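Local coordinates for protein catalase (Corynebacterium glutamicum, PDB 4B7H) that breaks hydrogen peroxide down to water and oxygen at a haem iron, carries bound NADPH, and is inhibited by nitric oxide, at residues S211-W216 and P223-Y228; K274-P279 and K295-K300; N289-T294 and G338-R343. All coordinates share one frame; numbering follows the deposited sequence.

All three contacts are buried and lie on the same side of the chain's centre, yet they differ in chemistry. Interaction 1 is a beta hairpin held by paired backbone bonds, with one end beside the haem. Interaction 2 starts from strand 270-279, the sheet neighbour of strand 223-232, and joins it to the NADPH-binding loop through one amide and one indole. Interaction 3 has no direct hydrogen bond between its segments: two loops meet by ring packing and a water, next to the haem and to a second subunit. Pro290 of interaction 3 ties them together, its carbonyl O accepting from Thr213 OG1 of interaction 1 and Trp297 NE1 of interaction 2.

Interaction 1: residues S211-W216 and P223-Y228; sequences SHTFQW and PVWVKY. With HEM (protoporphyrin IX containing Fe), chain E.
Phe214 and Trp216 pair with Val226 and Val224 as the hydrogen-bonded positions of an antiparallel beta hairpin, Phe214 N giving to Val226 O at 2.8 Å and Trp216 N to Val224 O at 2.9 Å. The hairpin belongs to the large antiparallel sheet of the catalase fold. On the face carrying Phe214 and Trp216, both Val226 methyls lie against the Trp216 indole, CG2 standing 4.0 Å from its five-membered ring centroid. Tyr228 closes this aromatic cluster: its ring is inclined at 53° to that of Phe214, and its OH, also bonded to Tyr137, accepts from Trp216 NE1 in the indole plane. On the other face NE2 of Gln215 stands over the Trp225 ring toward its rim, 3.2 Å from CH2, the amide tilted 47° to the ring, and OE1 bonds to Val430. Toward the haem, waters take over: one joins His212 O to Tyr228 N, and a second links Tyr228 O to Ser211 N, the last bond weak. His212 NE2 approaches the haem methyl CMC at 3.6 Å, while ND1 is bonded to Asp342. Lys227 bends at its last torsion (chi4 -70°), and NZ donates at 2.9 Å to both Ser211 O and Thr213 OG1, a hydroxyl also bonded to Pro290 O.

Interaction 2: residues K274-P279 and K295-K300; sequences KVQIMP and KTWSQK. With NDP (NADPH dihydro-nicotinamide-adenine-dinucleotide phosphate), chain H.
Gln276 reaches from strand 270-279 past the indole of Trp297, the two side chains running in opposite directions. Its CB sits at the ring edge, 3.6 Å from Trp297 CE3, and CG lies anti to the carbonyl carbon (chi1 -65°). The chain then continues extended, bringing the amide alongside Trp297 CB. At the tip NE2 donates to Trp297 O over 2.9 Å; the N-H points almost straight at the oxygen (174°) but arrives from above the carbonyl plane. NE2 also bonds to Tyr302. OE1 meets His229 and a water that links it to Trp297 N and to NDP O7N. Met278, two residues on, covers one indole face: CB touches Trp297 CH2 at 3.6 Å, SD makes a Met-aromatic contact, and the bend at chi3 (-71°) puts CE over the centre of the ring system, 3.8 Å from the five-membered ring centroid. Beyond the indole the loop turns to the cofactor. Trp297 O accepts a second bond, from NDP N7N at 2.9 Å, so one carbonyl grips both the glutamine and the nicotinamide carboxamide. Ser298 OG donates to NDP O2N and Gln299 N to NDP O1N, completing this part of the NADPH site found in NADPH-binding catalases.

Interaction 3: residues N289-T294 and G338-R343; sequences NPFDLT and GLSPDR
Phe291 and Pro341 make the tight half of this contact, a CH-pi arrangement in which Pro341 CG stands 3.8 Å from the centroid of the phenyl ring, 13° off its normal. Pro341 CD reaches the same ring at CD1, and Ser340 CB comes near that atom obliquely. The opposite face of the ring is covered by Pro290 CG, so two prolines sandwich it, while Trp225 meets it in an edge-to-face pair. Phe291 CG lies anti to the carbonyl carbon (chi1 -49°). Its backbone is held separately: Asn289 OD1 accepts from Phe291 N at 2.8 Å in an Asx turn within the type I beta turn of residues 289-292. Gln42 of a second subunit packs on Phe291 and Pro341, so this apolar part also faces a subunit boundary.

The looser half lies around Asp342, where no direct hydrogen bond joins the two loops. Phe291 O meets Asp342 CA in a C-H...O contact at 3.3 Å. The carboxylate, with CG anti to the backbone N (chi1 176°), extends toward Leu293, OD2 passing 3.5 Å from Leu293 CB. A single water spans the remaining distance, accepting from Leu293 N at 2.9 Å and donating weakly to Asp342 OD1. Leu293 itself touches the haem, and its neighbour Asp292 turns away, with OD1 accepting from both Thr294 N and Thr294 OG1 on one face of its carboxylate.

Asp342 is the N-cap of helix 343-359, its side chain accepting from a backbone N just beyond residue 343, while OD2 takes His212 ND1. Such a position, at a helix N-terminus and bonded to an imidazole N-H, would be expected to favour the charged carboxylate, which here couples the helix start to a haem-pocket histidine.

Interaction 1: residues S211-W216 and P223-Y228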
# COMPACT_ATOMS: atom_id res chain seq x y z
N SER A 211 6.41 -17.19 -28.29
CA SER A 211 7.48 -18.05 -27.76
C SER A 211 6.99 -19.43 -27.30
O SER A 211 7.41 -20.45 -27.86
CB SER A 211 8.32 -17.37 -26.66
OG SER A 211 8.71 -16.06 -27.02
N HIS A 212 6.10 -19.46 -26.31
CA HIS A 212 5.55 -20.73 -25.82
C HIS A 212 4.66 -21.41 -26.85
O HIS A 212 4.04 -20.76 -27.68
CB HIS A 212 4.63 -20.54 -24.61
CG HIS A 212 5.22 -19.75 -23.49
ND1 HIS A 212 6.15 -20.28 -22.61
CD2 HIS A 212 4.99 -18.48 -23.07
CE1 HIS A 212 6.47 -19.36 -21.71
NE2 HIS A 212 5.78 -18.26 -21.97
N THR A 213 4.57 -22.73 -26.73
CA THR A 213 3.48 -23.47 -27.33
C THR A 213 2.18 -23.16 -26.58
O THR A 213 2.11 -23.27 -25.35
CB THR A 213 3.80 -24.95 -27.25
OG1 THR A 213 4.99 -25.17 -28.02
CG2 THR A 213 2.66 -25.81 -27.79
N PHE A 214 1.17 -22.75 -27.33
CA PHE A 214 -0.19 -22.61 -26.82
C PHE A 214 -1.08 -23.64 -27.49
O PHE A 214 -0.62 -24.45 -28.31
CB PHE A 214 -0.71 -21.20 -27.11
CG PHE A 214 0.01 -20.14 -26.33
CD1 PHE A 214 -0.36 -19.85 -25.03
CD2 PHE A 214 1.08 -19.46 -26.90
CE1 PHE A 214 0.32 -18.89 -24.29
CE2 PHE A 214 1.76 -18.49 -26.18
CZ PHE A 214 1.38 -18.20 -24.87
N GLN A 215 -2.36 -23.62 -27.15
CA GLN A 215 -3.30 -24.54 -27.78
C GLN A 215 -4.44 -23.75 -28.44
O GLN A 215 -4.86 -22.72 -27.93
CB GLN A 215 -3.85 -25.54 -26.77
CG GLN A 215 -4.51 -26.76 -27.41
CD GLN A 215 -4.95 -27.77 -26.38
OE1 GLN A 215 -5.99 -27.62 -25.74
NE2 GLN A 215 -4.13 -28.80 -26.18
N TRP A 216 -4.88 -24.23 -29.59
CA TRP A 216 -6.08 -23.72 -30.24
C TRP A 216 -7.10 -24.85 -30.22
O TRP A 216 -6.76 -26.02 -30.45
CB TRP A 216 -5.79 -23.32 -31.69
CG TRP A 216 -5.36 -21.90 -31.88
CD1 TRP A 216 -5.11 -20.97 -30.91
CD2 TRP A 216 -5.13 -21.24 -33.14
NE1 TRP A 216 -4.74 -19.77 -31.49
CE2 TRP A 216 -4.75 -19.91 -32.85
CE3 TRP A 216 -5.21 -21.65 -34.48
CZ2 TRP A 216 -4.45 -18.99 -33.86
CZ3 TRP A 216 -4.92 -20.73 -35.47
CH2 TRP A 216 -4.54 -19.42 -35.16
N PRO A 223 -8.30 -30.06 -30.40
CA PRO A 223 -7.14 -29.20 -30.13
C PRO A 223 -6.00 -29.39 -31.13
O PRO A 223 -5.80 -30.48 -31.66
CB PRO A 223 -6.68 -29.70 -28.76
CG PRO A 223 -6.95 -31.19 -28.83
CD PRO A 223 -8.21 -31.34 -29.66
N VAL A 224 -5.27 -28.31 -31.39
CA VAL A 224 -3.97 -28.37 -32.05
C VAL A 224 -3.00 -27.50 -31.23
O VAL A 224 -3.42 -26.57 -30.54
CB VAL A 224 -4.01 -27.85 -33.50
CG1 VAL A 224 -4.76 -28.81 -34.40
CG2 VAL A 224 -4.63 -26.45 -33.56
N TRP A 225 -1.71 -27.82 -31.30
CA TRP A 225 -0.71 -26.98 -30.65
C TRP A 225 -0.29 -25.86 -31.60
O TRP A 225 -0.16 -26.08 -32.80
CB TRP A 225 0.49 -27.81 -30.22
CG TRP A 225 0.17 -28.94 -29.27
CD1 TRP A 225 0.24 -30.29 -29.54
CD2 TRP A 225 -0.27 -28.83 -27.91
NE1 TRP A 225 -0.12 -31.01 -28.43
CE2 TRP A 225 -0.44 -30.14 -27.41
CE3 TRP A 225 -0.55 -27.75 -27.06
CZ2 TRP A 225 -0.87 -30.40 -26.11
CZ3 TRP A 225 -0.96 -28.01 -25.76
CH2 TRP A 225 -1.11 -29.32 -25.30
N VAL A 226 -0.08 -24.65 -31.07
CA VAL A 226 0.31 -23.53 -31.93
C VAL A 226 1.44 -22.69 -31.34
O VAL A 226 1.63 -22.65 -30.12
CB VAL A 226 -0.89 -22.59 -32.24
CG1 VAL A 226 -2.03 -23.35 -32.90
CG2 VAL A 226 -1.37 -21.89 -30.97
N LYS A 227 2.19 -22.03 -32.22
CA LYS A 227 3.11 -20.96 -31.85
C LYS A 227 2.82 -19.73 -32.70
O LYS A 227 2.63 -19.82 -33.91
CB LYS A 227 4.58 -21.38 -32.02
CG LYS A 227 5.07 -22.39 -30.98
CD LYS A 227 6.56 -22.63 -31.12
CE LYS A 227 7.07 -23.68 -30.12
NZ LYS A 227 7.06 -23.21 -28.69
N TYR A 228 2.80 -18.57 -32.05
CA TYR A 228 2.55 -17.31 -32.72
C TYR A 228 3.82 -16.64 -33.20
O TYR A 228 4.81 -16.56 -32.46
CB TYR A 228 1.87 -16.34 -31.76
CG TYR A 228 0.47 -16.71 -31.35
CD1 TYR A 228 -0.60 -16.50 -32.20
CD2 TYR A 228 0.22 -17.21 -30.07
CE1 TYR A 228 -1.89 -16.80 -31.81
CE2 TYR A 228 -1.07 -17.52 -29.67
CZ TYR A 228 -2.12 -17.31 -30.55
OH TYR A 228 -3.40 -17.60 -30.14
CHA HEM E . 6.82 -8.78 -17.54
CHB HEM E . 6.90 -12.85 -14.90
CHC HEM E . 8.94 -15.15 -18.63
CHD HEM E . 7.41 -11.58 -21.49
C1A HEM E . 6.68 -9.67 -16.50
C2A HEM E . 6.09 -9.37 -15.20
C3A HEM E . 6.11 -10.51 -14.49
C4A HEM E . 6.70 -11.55 -15.30
CMA HEM E . 5.60 -10.74 -13.06
CAA HEM E . 5.55 -7.99 -14.77
CBA HEM E . 4.09 -7.87 -15.19
CGA HEM E . 3.43 -6.63 -14.65
O1A HEM E . 2.60 -6.05 -15.39
O2A HEM E . 3.69 -6.23 -13.49
C1B HEM E . 7.48 -13.83 -15.66
C2B HEM E . 7.79 -15.18 -15.23
C3B HEM E . 8.38 -15.80 -16.27
C4B HEM E . 8.43 -14.88 -17.37
CMB HEM E . 7.49 -15.71 -13.81
CAB HEM E . 8.89 -17.25 -16.39
CBB HEM E . 8.38 -18.25 -15.67
C1C HEM E . 8.55 -14.46 -19.77
C2C HEM E . 8.48 -14.97 -21.13
C3C HEM E . 8.05 -13.96 -21.91
C4C HEM E . 7.82 -12.81 -21.06
CMC HEM E . 8.87 -16.40 -21.57
CAC HEM E . 7.75 -13.93 -23.43
CBC HEM E . 7.36 -15.02 -24.11
C1D HEM E . 7.19 -10.50 -20.69
C2D HEM E . 6.87 -9.21 -21.20
C3D HEM E . 6.68 -8.33 -19.99
C4D HEM E . 6.90 -9.17 -18.85
CMD HEM E . 6.75 -8.80 -22.67
CAD HEM E . 6.30 -6.86 -20.03
CBD HEM E . 4.80 -6.75 -20.32
CGD HEM E . 4.51 -5.29 -20.44
O1D HEM E . 3.77 -4.73 -19.59
O2D HEM E . 5.05 -4.66 -21.39
NA HEM E . 7.03 -11.01 -16.53
NB HEM E . 7.88 -13.67 -16.97
NC HEM E . 8.13 -13.14 -19.76
ND HEM E . 7.21 -10.45 -19.30
FE HEM E . 7.61 -12.05 -18.15
O HOH W 1 6.35 -18.29 -30.94
O HOH W 2 3.95 -18.74 -29.50

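Interaction 2: residues K274-P279 and K295-K300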
# COMPACT_ATOMS: atom_id res chain seq x y z
N LYS A 274 1.08 -14.79 -38.01
CA LYS A 274 1.16 -16.15 -38.53
C LYS A 274 1.27 -17.13 -37.37
O LYS A 274 1.62 -16.75 -36.25
CB LYS A 274 2.37 -16.31 -39.47
CG LYS A 274 2.47 -15.23 -40.55
CD LYS A 274 3.60 -15.51 -41.54
CE LYS A 274 3.73 -14.39 -42.57
NZ LYS A 274 2.51 -14.28 -43.42
N VAL A 275 0.94 -18.39 -37.63
CA VAL A 275 1.11 -19.44 -36.64
C VAL A 275 1.81 -20.65 -37.23
O VAL A 275 1.72 -20.92 -38.42
CB VAL A 275 -0.24 -19.90 -36.04
CG1 VAL A 275 -0.77 -18.86 -35.06
CG2 VAL A 275 -1.27 -20.21 -37.14
N GLN A 276 2.53 -21.37 -36.37
CA GLN A 276 2.88 -22.76 -36.64
C GLN A 276 1.80 -23.60 -36.00
O GLN A 276 1.35 -23.30 -34.89
CB GLN A 276 4.23 -23.12 -36.04
CG GLN A 276 5.41 -22.38 -36.63
CD GLN A 276 6.70 -22.68 -35.92
OE1 GLN A 276 6.91 -22.23 -34.79
NE2 GLN A 276 7.58 -23.46 -36.56
N ILE A 277 1.37 -24.65 -36.69
CA ILE A 277 0.33 -25.53 -36.16
C ILE A 277 0.84 -26.97 -36.14
O ILE A 277 1.13 -27.55 -37.18
CB ILE A 277 -0.96 -25.43 -37.00
CG1 ILE A 277 -1.50 -24.00 -36.99
CG2 ILE A 277 -2.02 -26.42 -36.48
CD1 ILE A 277 -2.75 -23.80 -37.83
N MET A 278 0.96 -27.52 -34.93
CA MET A 278 1.36 -28.91 -34.77
C MET A 278 0.17 -29.76 -34.36
O MET A 278 -0.43 -29.54 -33.31
CB MET A 278 2.47 -29.03 -33.72
CG MET A 278 2.85 -30.46 -33.38
SD MET A 278 4.04 -30.55 -32.02
CE MET A 278 5.52 -29.91 -32.79
N PRO A 279 -0.21 -30.74 -35.20
CA PRO A 279 -1.31 -31.63 -34.82
C PRO A 279 -1.07 -32.25 -33.44
O PRO A 279 0.08 -32.56 -33.09
CB PRO A 279 -1.28 -32.70 -35.91
CG PRO A 279 -0.71 -31.99 -37.10
CD PRO A 279 0.33 -31.06 -36.54
N LYS A 295 13.26 -24.80 -26.78
CA LYS A 295 13.26 -25.47 -28.08
C LYS A 295 12.27 -24.82 -29.03
O LYS A 295 11.06 -24.78 -28.76
CB LYS A 295 12.87 -26.95 -27.94
CG LYS A 295 13.73 -27.74 -26.96
CD LYS A 295 15.15 -27.90 -27.47
CE LYS A 295 15.95 -28.80 -26.55
NZ LYS A 295 16.17 -28.17 -25.22
N THR A 296 12.76 -24.29 -30.15
CA THR A 296 11.87 -23.83 -31.21
C THR A 296 11.39 -25.01 -32.05
O THR A 296 12.05 -26.06 -32.09
CB THR A 296 12.56 -22.80 -32.12
OG1 THR A 296 13.84 -23.29 -32.54
CG2 THR A 296 12.76 -21.49 -31.37
N TRP A 297 10.24 -24.85 -32.71
CA TRP A 297 9.80 -25.81 -33.71
C TRP A 297 10.39 -25.38 -35.03
O TRP A 297 10.20 -24.24 -35.46
CB TRP A 297 8.28 -25.79 -33.87
CG TRP A 297 7.45 -26.20 -32.69
CD1 TRP A 297 7.86 -26.77 -31.52
CD2 TRP A 297 6.02 -26.07 -32.59
NE1 TRP A 297 6.77 -26.99 -30.69
CE2 TRP A 297 5.63 -26.58 -31.34
CE3 TRP A 297 5.03 -25.56 -33.45
CZ2 TRP A 297 4.30 -26.59 -30.92
CZ3 TRP A 297 3.71 -25.58 -33.03
CH2 TRP A 297 3.36 -26.08 -31.77
N SER A 298 11.10 -26.28 -35.70
CA SER A 298 11.68 -25.93 -36.99
C SER A 298 10.61 -25.52 -38.00
O SER A 298 9.57 -26.18 -38.12
CB SER A 298 12.50 -27.08 -37.55
OG SER A 298 12.94 -26.76 -38.86
N GLN A 299 10.86 -24.42 -38.71
CA GLN A 299 9.94 -23.94 -39.73
C GLN A 299 9.98 -24.81 -40.98
O GLN A 299 9.14 -24.67 -41.87
CB GLN A 299 10.21 -22.47 -40.04
CG GLN A 299 9.89 -21.58 -38.84
CD GLN A 299 10.58 -20.24 -38.87
OE1 GLN A 299 11.80 -20.13 -38.69
NE2 GLN A 299 9.80 -19.19 -39.07
N LYS A 300 10.95 -25.72 -41.04
CA LYS A 300 10.97 -26.72 -42.10
C LYS A 300 9.97 -27.83 -41.79
O LYS A 300 9.43 -28.46 -42.70
CB LYS A 300 12.37 -27.31 -42.26
CG LYS A 300 13.46 -26.27 -42.40
CD LYS A 300 14.78 -26.89 -42.80
CE LYS A 300 15.96 -26.01 -42.40
NZ LYS A 300 17.23 -26.46 -43.05
PA NDP H . 14.83 -21.80 -40.73
O1A NDP H . 15.90 -21.58 -41.73
O2A NDP H . 13.54 -22.21 -41.34
O5B NDP H . 14.64 -20.44 -39.90
C5B NDP H . 15.76 -19.76 -39.38
C4B NDP H . 15.22 -18.56 -38.61
O4B NDP H . 16.31 -17.85 -38.03
C3B NDP H . 14.47 -17.60 -39.54
O3B NDP H . 13.28 -17.16 -38.91
C2B NDP H . 15.47 -16.47 -39.71
O2B NDP H . 14.92 -15.22 -40.05
C1B NDP H . 16.14 -16.49 -38.34
N9A NDP H . 17.38 -15.68 -38.28
C8A NDP H . 18.10 -15.18 -39.34
N7A NDP H . 19.14 -14.47 -38.85
C5A NDP H . 19.10 -14.51 -37.50
C6A NDP H . 19.92 -13.96 -36.51
N6A NDP H . 20.76 -12.97 -36.82
N1A NDP H . 19.62 -14.18 -35.19
C2A NDP H . 18.51 -14.94 -34.84
N3A NDP H . 17.70 -15.48 -35.82
C4A NDP H . 17.99 -15.27 -37.13
O3 NDP H . 15.37 -22.88 -39.65
PN NDP H . 14.54 -23.41 -38.37
O1N NDP H . 13.19 -22.78 -38.32
O2N NDP H . 14.69 -24.89 -38.37
O5D NDP H . 15.40 -22.86 -37.12
C5D NDP H . 16.81 -22.89 -37.16
C4D NDP H . 17.36 -22.01 -36.06
O4D NDP H . 16.95 -20.68 -36.29
C3D NDP H . 16.80 -22.41 -34.70
O3D NDP H . 17.65 -23.34 -34.05
C2D NDP H . 16.70 -21.08 -33.97
O2D NDP H . 17.88 -20.84 -33.26
C1D NDP H . 16.62 -20.02 -35.07
N1N NDP H . 15.27 -19.43 -35.17
C2N NDP H . 14.18 -20.26 -35.18
C3N NDP H . 12.89 -19.78 -35.27
C7N NDP H . 11.77 -20.78 -35.26
O7N NDP H . 10.53 -20.39 -34.74
N7N NDP H . 11.97 -22.01 -35.72
C4N NDP H . 12.57 -18.30 -35.36
C5N NDP H . 13.83 -17.48 -35.33
C6N NDP H . 15.09 -18.07 -35.24
P2B NDP H . 14.84 -14.75 -41.60
O1X NDP H . 16.23 -14.83 -42.19
O2X NDP H . 13.88 -15.68 -42.32
O3X NDP H . 14.31 -13.33 -41.60
O HOH W 3 9.17 -22.00 -33.10

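Interaction 3: residues N289-T294 and G338-R343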
# COMPACT_ATOMS: atom_id res chain seq x y z
N ASN A 289 11.30 -31.84 -27.62
CA ASN A 289 10.12 -31.71 -26.76
C ASN A 289 9.36 -30.46 -27.17
O ASN A 289 9.92 -29.36 -27.16
CB ASN A 289 10.53 -31.63 -25.29
CG ASN A 289 9.34 -31.64 -24.35
OD1 ASN A 289 8.45 -30.80 -24.44
ND2 ASN A 289 9.32 -32.60 -23.43
N PRO A 290 8.08 -30.61 -27.54
CA PRO A 290 7.35 -29.47 -28.13
C PRO A 290 6.88 -28.45 -27.10
O PRO A 290 6.36 -27.41 -27.50
CB PRO A 290 6.16 -30.14 -28.83
CG PRO A 290 5.94 -31.40 -28.07
CD PRO A 290 7.29 -31.86 -27.60
N PHE A 291 7.08 -28.74 -25.82
CA PHE A 291 6.61 -27.88 -24.73
C PHE A 291 7.76 -27.22 -23.96
O PHE A 291 7.52 -26.50 -22.99
CB PHE A 291 5.76 -28.70 -23.76
CG PHE A 291 4.70 -29.53 -24.44
CD1 PHE A 291 3.74 -28.93 -25.24
CD2 PHE A 291 4.67 -30.91 -24.27
CE1 PHE A 291 2.76 -29.69 -25.87
CE2 PHE A 291 3.69 -31.68 -24.89
CZ PHE A 291 2.74 -31.07 -25.69
N ASP A 292 8.99 -27.49 -24.39
CA ASP A 292 10.20 -26.93 -23.79
C ASP A 292 10.46 -25.59 -24.45
O ASP A 292 10.77 -25.52 -25.64
CB ASP A 292 11.38 -27.88 -24.05
CG ASP A 292 12.71 -27.38 -23.50
OD1 ASP A 292 12.81 -26.22 -23.03
OD2 ASP A 292 13.69 -28.15 -23.54
N LEU A 293 10.29 -24.51 -23.67
CA LEU A 293 10.44 -23.16 -24.19
C LEU A 293 11.80 -22.89 -24.84
O LEU A 293 11.90 -22.07 -25.77
CB LEU A 293 10.19 -22.16 -23.06
CG LEU A 293 10.31 -20.67 -23.36
CD1 LEU A 293 9.35 -20.25 -24.48
CD2 LEU A 293 10.06 -19.89 -22.08
N THR A 294 12.83 -23.61 -24.39
CA THR A 294 14.18 -23.46 -24.96
C THR A 294 14.33 -24.15 -26.32
O THR A 294 15.40 -24.09 -26.93
CB THR A 294 15.28 -23.99 -23.99
OG1 THR A 294 15.20 -25.42 -23.90
CG2 THR A 294 15.13 -23.38 -22.60
N GLY A 338 -5.87 -22.16 -25.42
CA GLY A 338 -5.48 -22.84 -24.20
C GLY A 338 -3.98 -22.76 -23.97
O GLY A 338 -3.24 -22.20 -24.78
N LEU A 339 -3.56 -23.35 -22.85
CA LEU A 339 -2.16 -23.38 -22.45
C LEU A 339 -1.49 -24.68 -22.94
O LEU A 339 -1.94 -25.29 -23.91
CB LEU A 339 -2.05 -23.23 -20.93
CG LEU A 339 -2.88 -22.08 -20.35
CD1 LEU A 339 -2.87 -22.07 -18.82
CD2 LEU A 339 -2.40 -20.74 -20.91
N SER A 340 -0.42 -25.09 -22.26
CA SER A 340 0.33 -26.30 -22.61
C SER A 340 1.16 -26.66 -21.38
O SER A 340 1.25 -25.86 -20.45
CB SER A 340 1.25 -26.04 -23.81
OG SER A 340 2.37 -25.26 -23.43
N PRO A 341 1.78 -27.86 -21.37
CA PRO A 341 2.67 -28.24 -20.26
C PRO A 341 4.07 -27.67 -20.39
O PRO A 341 5.07 -28.38 -20.23
CB PRO A 341 2.71 -29.77 -20.32
CG PRO A 341 2.19 -30.15 -21.64
CD PRO A 341 1.40 -29.01 -22.21
N ASP A 342 4.13 -26.39 -20.74
CA ASP A 342 5.34 -25.58 -20.66
C ASP A 342 5.36 -24.98 -19.25
O ASP A 342 4.50 -24.16 -18.90
CB ASP A 342 5.27 -24.51 -21.75
CG ASP A 342 6.43 -23.53 -21.71
OD1 ASP A 342 6.99 -23.25 -20.63
OD2 ASP A 342 6.76 -23.00 -22.80
N ARG A 343 6.32 -25.40 -18.42
CA ARG A 343 6.33 -25.00 -17.02
C ARG A 343 6.58 -23.50 -16.84
O ARG A 343 6.14 -22.91 -15.84
CB ARG A 343 7.36 -25.81 -16.22
CG ARG A 343 7.11 -27.30 -16.25
CD ARG A 343 8.19 -28.04 -15.50
NE ARG A 343 8.10 -29.47 -15.79
CZ ARG A 343 9.02 -30.34 -15.41
NH1 ARG A 343 10.08 -29.93 -14.74
NH2 ARG A 343 8.88 -31.63 -15.72
O HOH W 4 9.54 -24.42 -20.87